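Local coordinates for protein titin (Homo sapiens, PDB 2J8H) that probably serves as a giant elastic scaffold of muscle, here through two tandem immunoglobulin domains of its A-band region held in a rigid arrangement, at residues I124-S129 with I136-G141. Sequence-based numbering, arbitrary orientation.
Sequences IKIPFS and ITWQKG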
loop_
_atom_site.group_PDB
_atom_site.type_symbol
_atom_site.label_atom_id
_atom_site.label_comp_id
_atom_site.label_asym_id
_atom_site.label_seq_id
_atom_site.Cartn_x
_atom_site.Cartn_y
_atom_site.Cartn_z
ATOM N N ILE A 124 -10.558 30.636 2.576
ATOM C CA ILE A 124 -9.918 29.469 3.173
ATOM C C ILE A 124 -10.173 28.327 2.199
ATOM O O ILE A 124 -11.279 27.785 2.163
ATOM C CB ILE A 124 -10.480 29.148 4.571
ATOM C CG1 ILE A 124 -10.456 30.402 5.466
ATOM C CG2 ILE A 124 -9.671 28.015 5.186
ATOM C CD1 ILE A 124 -11.024 30.201 6.841
ATOM N N LYS A 125 -9.164 28.014 1.389
ATOM C CA LYS A 125 -9.295 27.091 0.261
ATOM C C LYS A 125 -8.811 25.706 0.662
ATOM O O LYS A 125 -7.641 25.533 1.022
ATOM C CB LYS A 125 -8.511 27.591 -0.950
ATOM C CG LYS A 125 -8.710 26.741 -2.219
ATOM C CD LYS A 125 -7.960 27.281 -3.423
ATOM C CE LYS A 125 -8.222 26.430 -4.663
ATOM N NZ LYS A 125 -7.614 26.987 -5.931
ATOM N N ILE A 126 -9.706 24.725 0.595
ATOM C CA ILE A 126 -9.451 23.398 1.112
ATOM C C ILE A 126 -9.679 22.333 0.039
ATOM O O ILE A 126 -10.839 22.083 -0.353
ATOM C CB ILE A 126 -10.370 23.050 2.290
ATOM C CG1 ILE A 126 -10.314 24.124 3.388
ATOM C CG2 ILE A 126 -9.900 21.750 2.922
ATOM C CD1 ILE A 126 -8.935 24.250 4.038
ATOM N N PRO A 127 -8.594 21.716 -0.456
ATOM C CA PRO A 127 -8.789 20.607 -1.386
ATOM C C PRO A 127 -9.418 19.413 -0.697
ATOM O O PRO A 127 -9.189 19.186 0.490
ATOM C CB PRO A 127 -7.373 20.271 -1.849
ATOM C CG PRO A 127 -6.526 21.379 -1.389
ATOM C CD PRO A 127 -7.170 21.982 -0.225
ATOM N N PHE A 128 -10.224 18.656 -1.427
ATOM C CA PHE A 128 -10.740 17.411 -0.899
ATOM C C PHE A 128 -10.874 16.352 -1.985
ATOM O O PHE A 128 -10.864 16.645 -3.167
ATOM C CB PHE A 128 -12.093 17.650 -0.234
ATOM C CG PHE A 128 -13.140 18.055 -1.179
ATOM C CD1 PHE A 128 -13.832 17.113 -1.889
ATOM C CD2 PHE A 128 -13.421 19.391 -1.394
ATOM C CE1 PHE A 128 -14.781 17.471 -2.770
ATOM C CE2 PHE A 128 -14.390 19.754 -2.306
ATOM C CZ PHE A 128 -15.054 18.813 -2.992
ATOM N N SER A 129 -10.990 15.104 -1.547
ATOM C CA SER A 129 -11.216 13.980 -2.440
ATOM C C SER A 129 -12.472 13.259 -1.980
ATOM O O SER A 129 -12.906 13.400 -0.831
ATOM C CB SER A 129 -10.034 13.010 -2.359
ATOM O OG SER A 129 -8.812 13.646 -2.706
ATOM N N ILE A 136 -20.062 18.434 1.574
ATOM C CA ILE A 136 -19.134 19.330 2.223
ATOM C C ILE A 136 -19.907 20.200 3.180
ATOM O O ILE A 136 -20.951 20.735 2.823
ATOM C CB ILE A 136 -18.451 20.249 1.201
ATOM C CG1 ILE A 136 -17.563 19.442 0.248
ATOM C CG2 ILE A 136 -17.687 21.393 1.901
ATOM C CD1 ILE A 136 -16.472 18.604 0.899
ATOM N N THR A 137 -19.414 20.330 4.412
ATOM C CA THR A 137 -20.001 21.280 5.355
ATOM C C THR A 137 -18.934 22.100 6.031
ATOM O O THR A 137 -17.820 21.637 6.224
ATOM C CB THR A 137 -20.843 20.598 6.444
ATOM O OG1 THR A 137 -20.005 19.782 7.245
ATOM C CG2 THR A 137 -21.949 19.764 5.850
ATOM N N TRP A 138 -19.286 23.326 6.393
ATOM C CA TRP A 138 -18.400 24.220 7.139
ATOM C C TRP A 138 -19.093 24.646 8.412
ATOM O O TRP A 138 -20.321 24.835 8.440
ATOM C CB TRP A 138 -18.088 25.485 6.336
ATOM C CG TRP A 138 -17.126 25.352 5.253
ATOM C CD1 TRP A 138 -17.380 25.005 3.957
ATOM C CD2 TRP A 138 -15.728 25.604 5.333
ATOM N NE1 TRP A 138 -16.222 25.027 3.234
ATOM C CE2 TRP A 138 -15.193 25.401 4.060
ATOM C CE3 TRP A 138 -14.884 26.025 6.355
ATOM C CZ2 TRP A 138 -13.842 25.556 3.792
ATOM C CZ3 TRP A 138 -13.554 26.182 6.083
ATOM C CH2 TRP A 138 -13.045 25.953 4.818
ATOM N N GLN A 139 -18.303 24.805 9.470
ATOM C CA GLN A 139 -18.791 25.265 10.765
ATOM C C GLN A 139 -17.795 26.261 11.350
ATOM O O GLN A 139 -16.602 26.159 11.093
ATOM C CB GLN A 139 -18.835 24.124 11.805
ATOM C CG GLN A 139 -19.548 22.853 11.445
ATOM C CD GLN A 139 -18.970 21.618 12.203
ATOM O OE1 GLN A 139 -18.864 20.515 11.629
ATOM N NE2 GLN A 139 -18.588 21.812 13.498
ATOM N N LYS A 140 -18.278 27.189 12.171
ATOM C CA LYS A 140 -17.395 27.959 13.049
ATOM C C LYS A 140 -17.757 27.562 14.457
ATOM O O LYS A 140 -18.865 27.828 14.922
ATOM C CB LYS A 140 -17.545 29.463 12.886
ATOM C CG LYS A 140 -16.452 30.235 13.601
ATOM C CD LYS A 140 -16.666 31.736 13.542
ATOM C CE LYS A 140 -15.484 32.458 14.170
ATOM N NZ LYS A 140 -15.631 33.927 14.160
ATOM N N GLY A 141 -16.817 26.905 15.127
ATOM C CA GLY A 141 -17.116 26.277 16.400
ATOM C C GLY A 141 -18.214 25.241 16.183
ATOM O O GLY A 141 -18.067 24.324 15.336
#
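The indole of Trp138 reaches across the domain interior with the far corner of its six-membered ring, overlapping Ile126 and Ile124 on the facing strand. Its CH2 lies 3.6 Å from CG1 of Ile126, which approaches the ring obliquely, while CG2 of Ile124 is 4.0 Å from the same CH2. The backbone also takes part, since Ile124 O sits 3.7 Å from Trp138 CH2. With CG anti to the carbonyl carbon (chi1 -76°), the indole extends from its own strand far enough to bridge backbones that at Ile124 and Trp138 stand 10.7 Å apart, CA to CA. The buried indole nitrogen is satisfied by Thr160 OG1 on strand 159-163, a bond that probably also restrains the turning of the ring.

Nearer the other end, Phe128 and Ile136 extend from opposite directions. The CD1 methyl of Ile136 sits over the centre of one face of the phenyl ring, a CH-pi contact 3.8 Å from the centroid of the Phe128 ring and 7° off its normal. Ile136 CG1 comes close to the CE2–CZ side of the ring, and Ile102 and Pro134 also touch Phe128. A leucine in place of Phe128 would probably leave the Ile136 methyl without the flat surface it sits on and open a gap beside Pro134.

No hydrogen bond joins 124-129 to 136-141; apolar side chains span the space between them. The two strands, inclined at 146° between their N-to-C directions, belong to different sheets, 124-129 pairing with strand 159-163 and 136-140 with strand 174-182. This face-to-face meeting of two sheets around a buried tryptophan is characteristic of the immunoglobulin beta-sandwich, here a domain of the I-set.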